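Side-chain contacts in alkaline phosphatase D (Bacillus subtilis, PDB 2YEQ), which hydrolyses phosphate esters, working as a phosphodiesterase with iron and calcium bound in its active site: residues T178-D181 with Y182-R185; D424-L427 with K428-H432; D500-E503 with E504-F507. One frame throughout, in Å; residues are numbered along the deposited sequence.

In the fold
All three contacts are local, and they follow one another along the chain, neither nesting nor crossing. Contact 1 starts helix 179-190 and packs it against helix 228-245. Contact 2 comes much later, where the short helix 423-429 ends and the chain turns towards strand 433-437; its centre lies about 42 Å from that of contact 1, across the chain's centre. Contact 3 closes the loop that leads from strand 484-489 into the C-terminal helix 504-520. Contacts 2 and 3 share one side of the molecule, their nearest atoms about 5 Å apart: Ile426 of one and Glu503 of the other both touch the loop residue Phe339.

Contact 1. Residues T178-D181 with Y182-R185. With EDO (1,2-ethanediol), chain O; EDO (1,2-ethanediol), chain B.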
loop_
_atom_site.group_PDB
_atom_site.type_symbol
_atom_site.label_atom_id
_atom_site.label_comp_id
_atom_site.label_asym_id
_atom_site.label_seq_id
_atom_site.Cartn_x
_atom_site.Cartn_y
_atom_site.Cartn_z
ATOM N N THR A 178 -16.022 11.250 -11.037
ATOM C CA THR A 178 -16.772 11.937 -9.980
ATOM C C THR A 178 -16.679 11.207 -8.650
ATOM O O THR A 178 -16.295 10.028 -8.588
ATOM C CB THR A 178 -18.263 11.984 -10.322
ATOM O OG1 THR A 178 -18.736 10.653 -10.361
ATOM C CG2 THR A 178 -18.522 12.639 -11.697
ATOM N N LEU A 179 -17.076 11.888 -7.593
ATOM C CA LEU A 179 -17.150 11.296 -6.278
ATOM C C LEU A 179 -17.936 9.986 -6.295
ATOM O O LEU A 179 -17.493 8.978 -5.723
ATOM C CB LEU A 179 -17.728 12.279 -5.268
ATOM C CG LEU A 179 -17.904 11.794 -3.823
ATOM C CD1 LEU A 179 -16.584 11.351 -3.167
ATOM C CD2 LEU A 179 -18.593 12.869 -3.005
ATOM N N GLN A 180 -19.079 9.972 -6.969
ATOM C CA GLN A 180 -19.892 8.766 -7.001
ATOM C C GLN A 180 -19.151 7.656 -7.748
ATOM O O GLN A 180 -19.180 6.515 -7.327
ATOM C CB GLN A 180 -21.289 9.049 -7.615
ATOM C CG GLN A 180 -22.436 8.266 -6.989
ATOM C CD GLN A 180 -22.430 8.249 -5.450
ATOM O OE1 GLN A 180 -22.314 9.286 -4.799
ATOM N NE2 GLN A 180 -22.519 7.055 -4.875
ATOM N N ASP A 181 -18.503 7.986 -8.862
ATOM C CA ASP A 181 -17.699 7.033 -9.608
ATOM C C ASP A 181 -16.620 6.369 -8.682
ATOM O O ASP A 181 -16.444 5.155 -8.707
ATOM C CB ASP A 181 -16.940 7.696 -10.761
ATOM C CG ASP A 181 -17.825 8.226 -11.895
ATOM O OD1 ASP A 181 -18.995 7.819 -12.048
ATOM O OD2 ASP A 181 -17.278 9.033 -12.690
ATOM N N TYR A 182 -15.919 7.184 -7.909
ATOM C CA TYR A 182 -14.869 6.692 -6.999
ATOM C C TYR A 182 -15.433 5.851 -5.866
ATOM O O TYR A 182 -14.843 4.838 -5.477
ATOM C CB TYR A 182 -14.017 7.853 -6.426
ATOM C CG TYR A 182 -12.941 8.274 -7.379
ATOM C CD1 TYR A 182 -11.710 7.609 -7.411
ATOM C CD2 TYR A 182 -13.139 9.340 -8.264
ATOM C CE1 TYR A 182 -10.710 7.978 -8.319
ATOM C CE2 TYR A 182 -12.161 9.715 -9.175
ATOM C CZ TYR A 182 -10.942 9.043 -9.198
ATOM O OH TYR A 182 -9.983 9.436 -10.095
ATOM N N ARG A 183 -16.557 6.280 -5.315
ATOM C CA ARG A 183 -17.233 5.526 -4.258
ATOM C C ARG A 183 -17.636 4.137 -4.755
ATOM O O ARG A 183 -17.413 3.125 -4.052
ATOM C CB ARG A 183 -18.460 6.275 -3.754
ATOM C CG ARG A 183 -18.180 7.443 -2.869
ATOM C CD ARG A 183 -19.469 8.269 -2.681
ATOM N NE ARG A 183 -19.357 9.212 -1.591
ATOM C CZ ARG A 183 -20.270 10.122 -1.287
ATOM N NH1 ARG A 183 -21.383 10.233 -2.002
ATOM N NH2 ARG A 183 -20.087 10.897 -0.251
ATOM N N ASN A 184 -18.201 4.086 -5.962
ATOM C CA ASN A 184 -18.628 2.833 -6.539
ATOM C C ASN A 184 -17.452 1.916 -6.868
ATOM O O ASN A 184 -17.540 0.684 -6.733
ATOM C CB ASN A 184 -19.525 3.056 -7.767
ATOM C CG ASN A 184 -20.881 3.651 -7.397
ATOM O OD1 ASN A 184 -21.268 3.626 -6.228
ATOM N ND2 ASN A 184 -21.587 4.217 -8.385
ATOM N N ARG A 185 -16.337 2.498 -7.298
ATOM C CA ARG A 185 -15.161 1.680 -7.572
ATOM C C ARG A 185 -14.603 1.112 -6.248
ATOM O O ARG A 185 -14.238 -0.062 -6.209
ATOM C CB ARG A 185 -14.085 2.493 -8.276
ATOM C CG ARG A 185 -12.839 1.714 -8.637
ATOM C CD ARG A 185 -13.098 0.605 -9.600
ATOM N NE ARG A 185 -13.893 0.942 -10.789
ATOM C CZ ARG A 185 -13.422 1.328 -11.970
ATOM N NH1 ARG A 185 -12.111 1.508 -12.161
ATOM N NH2 ARG A 185 -14.283 1.536 -12.984
HETATM C C1 EDO O . -21.119 10.591 -13.044
HETATM O O1 EDO O . -20.703 9.427 -13.784
HETATM C C2 EDO O . -21.495 10.227 -11.606
HETATM O O2 EDO O . -21.581 11.399 -10.784
HETATM C C1 EDO B . -21.239 6.378 -10.758
HETATM O O1 EDO B . -22.368 7.123 -11.254
HETATM C C2 EDO B . -20.751 5.319 -11.754
HETATM O O2 EDO B . -20.293 4.138 -11.083
#
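A capping box opens helix 179-190, and the turn it starts is carried on by Tyr182 and Arg183, which fold back onto Thr178, Leu179 and Gln180. Thr178 is the N-cap. Its OG1 lies between its own backbone N and carbonyl carbon (chi1 64°), which brings it in front of Asp181 N to accept a bond of 3.1 Å. Asp181 answers with OD2, reached by Thr178 N at 3.0 Å from well above the carboxylate plane; the N-H points almost straight at it. Thr178 O then takes Tyr182 N at 2.9 Å, and the same carbonyl oxygen lies at the edge of the tyrosine ring, 3.2 Å from CD2.

Arg183 runs out extended, beside Leu179 and Gln180. Leu179 CD2 sits over the centre of one guanidinium face, 3.6 Å from CZ. At the edge of the same group, near its plane, Gln180 OE1 accepts from NH1 at 3.1 Å. A bend at chi2 (46°) turns the glutamine amide forward, towards Arg183, to make this bond, and the amide stands 66° from the guanidinium plane. Asn184 donates through ND2 to an ethanediol, while a second ethanediol bonds to OD1 of Asp181; both molecules probably come from the crystallisation liquor.

Arg183 NE forms a salt bridge with Glu244 OE1, and Tyr182 OH bonds to Val213 O and Arg234 NE. Arg185 turns instead to the loop side, where NE meets Asn172 and NH1 meets the carbonyl oxygen of Tyr154, a residue of the iron site. Helix 228-245 thus packs along one flank, with Tyr182 against Ala238 and Ala241, and Leu179 and Arg183 both against Gln240.

Contact 2. Residues D424-L427 with K428-H432; sequences DQIL and KENPH. With EDO (1,2-ethanediol), chain C; EDO (1,2-ethanediol), chain T.
This is a C-terminal helix end at which an asparagine side chain bonds back to a carbonyl oxygen of the last turn; the helix is the short 423-429, just before the chain enters strand 433-437 at the edge of its mixed sheet. The last regular turn is made by Lys428 N bonding to Asp424 O and Glu429 N to Gln425 O. Asn430 then leaves helical geometry (phi -131°), and its backbone N makes a weak bond to Leu427 O. Its side chain turns back along the helix: ND2 donates to Ile426 O at 2.8 Å, lying in the carbonyl plane on a lone pair, with the oxygen close to the plane of the asparagine amide. CG stands opposite the carbonyl carbon and beside the backbone N (chi1 -61°), which turns the amide back towards Ile426 O. Ile426 CG2 packs 3.7 Å from the same ND2.

The buried amide is held from outside as well, OD1 by Lys336 NZ and ND2 by a second acceptor, Asn338 O. Glu429 bends at chi2 to bring OE2 to Ser342 OG, while Ile426 rests on Phe339 and on Trp385 of strand 384-390. Beyond the turn, His432 NE2 bonds to Lys336 O; its ND1 faces an ethanediol O1 at 3.2 Å, and Asn430 O lies 3.9 Å above one face of the imidazole, displaced from the ring centre.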
loop_
_atom_site.group_PDB
_atom_site.type_symbol
_atom_site.label_atom_id
_atom_site.label_comp_id
_atom_site.label_asym_id
_atom_site.label_seq_id
_atom_site.Cartn_x
_atom_site.Cartn_y
_atom_site.Cartn_z
ATOM N N ASP A 424 18.341 -11.202 -15.366
ATOM C CA ASP A 424 19.803 -11.386 -15.244
ATOM C C ASP A 424 20.552 -10.097 -15.530
ATOM O O ASP A 424 21.459 -9.741 -14.778
ATOM C CB ASP A 424 20.292 -12.504 -16.165
ATOM C CG ASP A 424 19.842 -13.882 -15.698
ATOM O OD1 ASP A 424 19.617 -14.081 -14.474
ATOM O OD2 ASP A 424 19.694 -14.767 -16.563
ATOM N N GLN A 425 20.133 -9.367 -16.566
ATOM C CA GLN A 425 20.751 -8.074 -16.907
ATOM C C GLN A 425 20.665 -7.074 -15.770
ATOM O O GLN A 425 21.661 -6.443 -15.384
ATOM C CB GLN A 425 20.086 -7.493 -18.162
ATOM C CG GLN A 425 20.566 -6.094 -18.563
ATOM C CD GLN A 425 19.529 -5.360 -19.387
ATOM O OE1 GLN A 425 19.114 -4.251 -19.039
ATOM N NE2 GLN A 425 19.089 -5.985 -20.481
ATOM N N ILE A 426 19.468 -6.910 -15.219
ATOM C CA ILE A 426 19.269 -5.913 -14.187
ATOM C C ILE A 426 20.081 -6.262 -12.950
ATOM O O ILE A 426 20.685 -5.390 -12.299
ATOM C CB ILE A 426 17.748 -5.759 -13.835
ATOM C CG1 ILE A 426 16.983 -5.134 -15.017
ATOM C CG2 ILE A 426 17.571 -4.910 -12.579
ATOM C CD1 ILE A 426 15.462 -5.283 -14.894
ATOM N N LEU A 427 20.091 -7.543 -12.597
ATOM C CA LEU A 427 20.845 -7.977 -11.403
ATOM C C LEU A 427 22.350 -7.765 -11.600
ATOM O O LEU A 427 23.036 -7.304 -10.696
ATOM C CB LEU A 427 20.552 -9.450 -11.082
ATOM C CG LEU A 427 19.137 -9.809 -10.606
ATOM C CD1 LEU A 427 19.019 -11.304 -10.358
ATOM C CD2 LEU A 427 18.773 -9.063 -9.374
ATOM N N LYS A 428 22.839 -8.092 -12.790
ATOM C CA LYS A 428 24.238 -7.858 -13.158
ATOM C C LYS A 428 24.598 -6.387 -12.980
ATOM O O LYS A 428 25.618 -6.054 -12.384
ATOM C CB LYS A 428 24.482 -8.271 -14.617
ATOM C CG LYS A 428 25.790 -8.998 -14.887
ATOM C CD LYS A 428 25.907 -9.349 -16.396
ATOM C CE LYS A 428 26.614 -10.682 -16.651
ATOM N NZ LYS A 428 27.479 -10.655 -17.881
ATOM N N GLU A 429 23.735 -5.501 -13.474
ATOM C CA GLU A 429 24.034 -4.078 -13.516
ATOM C C GLU A 429 23.842 -3.431 -12.156
ATOM O O GLU A 429 24.370 -2.344 -11.887
ATOM C CB GLU A 429 23.156 -3.410 -14.590
ATOM C CG GLU A 429 23.509 -1.982 -14.897
ATOM C CD GLU A 429 24.962 -1.797 -15.326
ATOM O OE1 GLU A 429 25.413 -2.559 -16.206
ATOM O OE2 GLU A 429 25.622 -0.883 -14.771
ATOM N N ASN A 430 23.113 -4.115 -11.274
ATOM C CA ASN A 430 22.724 -3.544 -9.979
ATOM C C ASN A 430 23.038 -4.522 -8.835
ATOM O O ASN A 430 22.117 -5.119 -8.269
ATOM C CB ASN A 430 21.205 -3.200 -9.986
ATOM C CG ASN A 430 20.848 -2.165 -11.043
ATOM O OD1 ASN A 430 21.052 -0.973 -10.819
ATOM N ND2 ASN A 430 20.392 -2.620 -12.207
ATOM N N PRO A 431 24.327 -4.684 -8.503
ATOM C CA PRO A 431 24.760 -5.772 -7.595
ATOM C C PRO A 431 24.275 -5.622 -6.150
ATOM O O PRO A 431 24.375 -6.557 -5.370
ATOM C CB PRO A 431 26.306 -5.693 -7.657
ATOM C CG PRO A 431 26.601 -4.301 -8.167
ATOM C CD PRO A 431 25.488 -4.028 -9.136
ATOM N N HIS A 432 23.781 -4.454 -5.770
ATOM C CA HIS A 432 23.128 -4.300 -4.483
ATOM C C HIS A 432 21.779 -5.063 -4.399
ATOM O O HIS A 432 21.273 -5.298 -3.305
ATOM C CB HIS A 432 22.896 -2.825 -4.155
ATOM C CG HIS A 432 22.081 -2.108 -5.182
ATOM N ND1 HIS A 432 22.600 -1.710 -6.395
ATOM C CD2 HIS A 432 20.769 -1.770 -5.201
ATOM C CE1 HIS A 432 21.641 -1.148 -7.115
ATOM N NE2 HIS A 432 20.524 -1.159 -6.408
HETATM C C1 EDO C . 26.041 -0.243 -6.634
HETATM O O1 EDO C . 25.305 -0.684 -7.796
HETATM C C2 EDO C . 25.546 -0.817 -5.306
HETATM O O2 EDO C . 24.909 0.139 -4.419
HETATM C C1 EDO T . 27.192 -0.761 -11.543
HETATM O O1 EDO T . 27.471 -2.018 -12.177
HETATM C C2 EDO T . 27.571 -0.770 -10.065
HETATM O O2 EDO T . 27.141 0.451 -9.446
#

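Contact 3. Residues D500-E503 with E504-F507. With EDO (1,2-ethanediol), chain M; PO4 (phosphate ion), chain D.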
loop_
_atom_site.group_PDB
_atom_site.type_symbol
_atom_site.label_atom_id
_atom_site.label_comp_id
_atom_site.label_asym_id
_atom_site.label_seq_id
_atom_site.Cartn_x
_atom_site.Cartn_y
_atom_site.Cartn_z
ATOM N N ASP A 500 8.863 -13.938 -21.100
ATOM C CA ASP A 500 9.591 -12.954 -21.911
ATOM C C ASP A 500 9.224 -11.503 -21.588
ATOM O O ASP A 500 9.552 -10.605 -22.352
ATOM C CB ASP A 500 9.496 -13.229 -23.416
ATOM C CG ASP A 500 8.236 -13.922 -23.806
ATOM O OD1 ASP A 500 7.147 -13.403 -23.475
ATOM O OD2 ASP A 500 8.341 -14.986 -24.452
ATOM N N GLU A 501 8.594 -11.277 -20.439
ATOM C CA GLU A 501 8.276 -9.927 -19.984
ATOM C C GLU A 501 9.565 -9.149 -19.648
ATOM O O GLU A 501 10.593 -9.752 -19.304
ATOM C CB GLU A 501 7.318 -9.957 -18.764
ATOM C CG GLU A 501 5.813 -9.635 -19.075
ATOM C CD GLU A 501 5.056 -8.881 -17.929
ATOM O OE1 GLU A 501 5.670 -8.102 -17.151
ATOM O OE2 GLU A 501 3.822 -9.059 -17.811
ATOM N N VAL A 502 9.508 -7.816 -19.773
ATOM C CA VAL A 502 10.583 -6.927 -19.332
ATOM C C VAL A 502 9.928 -5.787 -18.578
ATOM O O VAL A 502 8.728 -5.600 -18.687
ATOM C CB VAL A 502 11.408 -6.376 -20.509
ATOM C CG1 VAL A 502 12.140 -7.506 -21.220
ATOM C CG2 VAL A 502 10.505 -5.602 -21.502
ATOM N N GLU A 503 10.694 -5.036 -17.798
ATOM C CA GLU A 503 10.107 -3.961 -17.005
ATOM C C GLU A 503 9.267 -2.972 -17.853
ATOM O O GLU A 503 8.197 -2.543 -17.409
ATOM C CB GLU A 503 11.183 -3.209 -16.235
ATOM C CG GLU A 503 10.658 -2.122 -15.307
ATOM C CD GLU A 503 9.769 -2.650 -14.187
ATOM O OE1 GLU A 503 9.996 -3.798 -13.755
ATOM O OE2 GLU A 503 8.855 -1.902 -13.738
ATOM N N GLU A 504 9.753 -2.638 -19.061
ATOM C CA GLU A 504 9.068 -1.683 -19.958
ATOM C C GLU A 504 7.598 -2.097 -20.244
ATOM O O GLU A 504 6.764 -1.253 -20.576
ATOM C CB GLU A 504 9.858 -1.501 -21.272
ATOM C CG GLU A 504 9.424 -0.291 -22.164
ATOM C CD GLU A 504 9.831 1.099 -21.607
ATOM O OE1 GLU A 504 10.824 1.210 -20.860
ATOM O OE2 GLU A 504 9.153 2.096 -21.938
ATOM N N ASP A 505 7.271 -3.378 -20.099
ATOM C CA ASP A 505 5.885 -3.827 -20.340
ATOM C C ASP A 505 4.845 -3.163 -19.442
ATOM O O ASP A 505 3.737 -2.875 -19.892
ATOM C CB ASP A 505 5.772 -5.335 -20.257
ATOM C CG ASP A 505 6.516 -6.029 -21.384
ATOM O OD1 ASP A 505 6.591 -5.487 -22.505
ATOM O OD2 ASP A 505 7.049 -7.123 -21.158
ATOM N N ARG A 506 5.209 -2.875 -18.202
ATOM C CA ARG A 506 4.305 -2.188 -17.297
ATOM C C ARG A 506 3.963 -0.760 -17.827
ATOM O O ARG A 506 2.792 -0.398 -17.885
ATOM C CB ARG A 506 4.886 -2.164 -15.879
ATOM C CG ARG A 506 3.959 -1.587 -14.812
ATOM C CD ARG A 506 4.468 -1.857 -13.417
ATOM N NE ARG A 506 5.825 -1.340 -13.215
ATOM C CZ ARG A 506 6.150 -0.204 -12.611
ATOM N NH1 ARG A 506 5.227 0.609 -12.080
ATOM N NH2 ARG A 506 7.435 0.125 -12.512
ATOM N N PHE A 507 4.977 0.025 -18.217
ATOM C CA PHE A 507 4.768 1.356 -18.819
ATOM C C PHE A 507 3.974 1.231 -20.131
ATOM O O PHE A 507 3.031 1.979 -20.374
ATOM C CB PHE A 507 6.116 2.062 -19.062
ATOM C CG PHE A 507 5.994 3.501 -19.558
ATOM C CD1 PHE A 507 5.385 4.481 -18.771
ATOM C CD2 PHE A 507 6.526 3.879 -20.792
ATOM C CE1 PHE A 507 5.278 5.815 -19.221
ATOM C CE2 PHE A 507 6.431 5.204 -21.248
ATOM C CZ PHE A 507 5.803 6.170 -20.467
HETATM C C1 EDO M . 12.755 -1.137 -18.969
HETATM O O1 EDO M . 12.594 -2.460 -19.501
HETATM C C2 EDO M . 13.873 -0.390 -19.701
HETATM O O2 EDO M . 13.383 0.110 -20.949
HETATM P P PO4 D . 1.343 0.823 -11.205
HETATM O O1 PO4 D . 2.390 0.563 -12.223
HETATM O O2 PO4 D . 1.143 2.255 -10.809
HETATM O O3 PO4 D . 0.084 0.022 -11.468
HETATM O O4 PO4 D . 1.857 0.323 -9.822
HETATM O O HOH W 1 8.141 -8.111 -23.191
HETATM O O HOH W 2 7.919 0.423 -16.736
HETATM O O HOH W 3 7.013 -4.536 -13.768
#
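Arg506 meets Glu503 side-on, through NE and NH2, and both nitrogens converge on the single oxygen OE2. NH2 makes the shorter bond of this salt bridge, 2.8 Å, with NE at 3.1 Å. OE2 lies exactly in the guanidinium plane, although the carboxylate itself is turned 64° away from it. Glu503 CG is anti to the backbone N, the bend at chi2 (63°) turns the carboxylate towards Arg506, and the two side chains lie alongside each other. NH1 of Arg506 is used separately, donating to phosphate O1 at 2.8 Å; that ion probably came from the crystallisation liquor.

The incoming loop leads into the C-terminal helix 504-520 and is tied to it by a reciprocal pair between Val502 and Asp505. Val502 N donates to Asp505 OD2 at 2.9 Å, from above the carboxylate plane, while Asp505 N donates back to Val502 O at 3.0 Å. Replacing Arg506 by a leucine would take both N-H donors from Glu503 OE2 and would probably leave that carboxylate oxygen without its charged mate.

Further out, Glu503 OE1 forms a salt bridge with Arg420, and Glu503 N bonds to Asp422. Arg506 touches His382, an iron ligand, and NH1 makes a long, weak ion pair with Asp380, a calcium ligand.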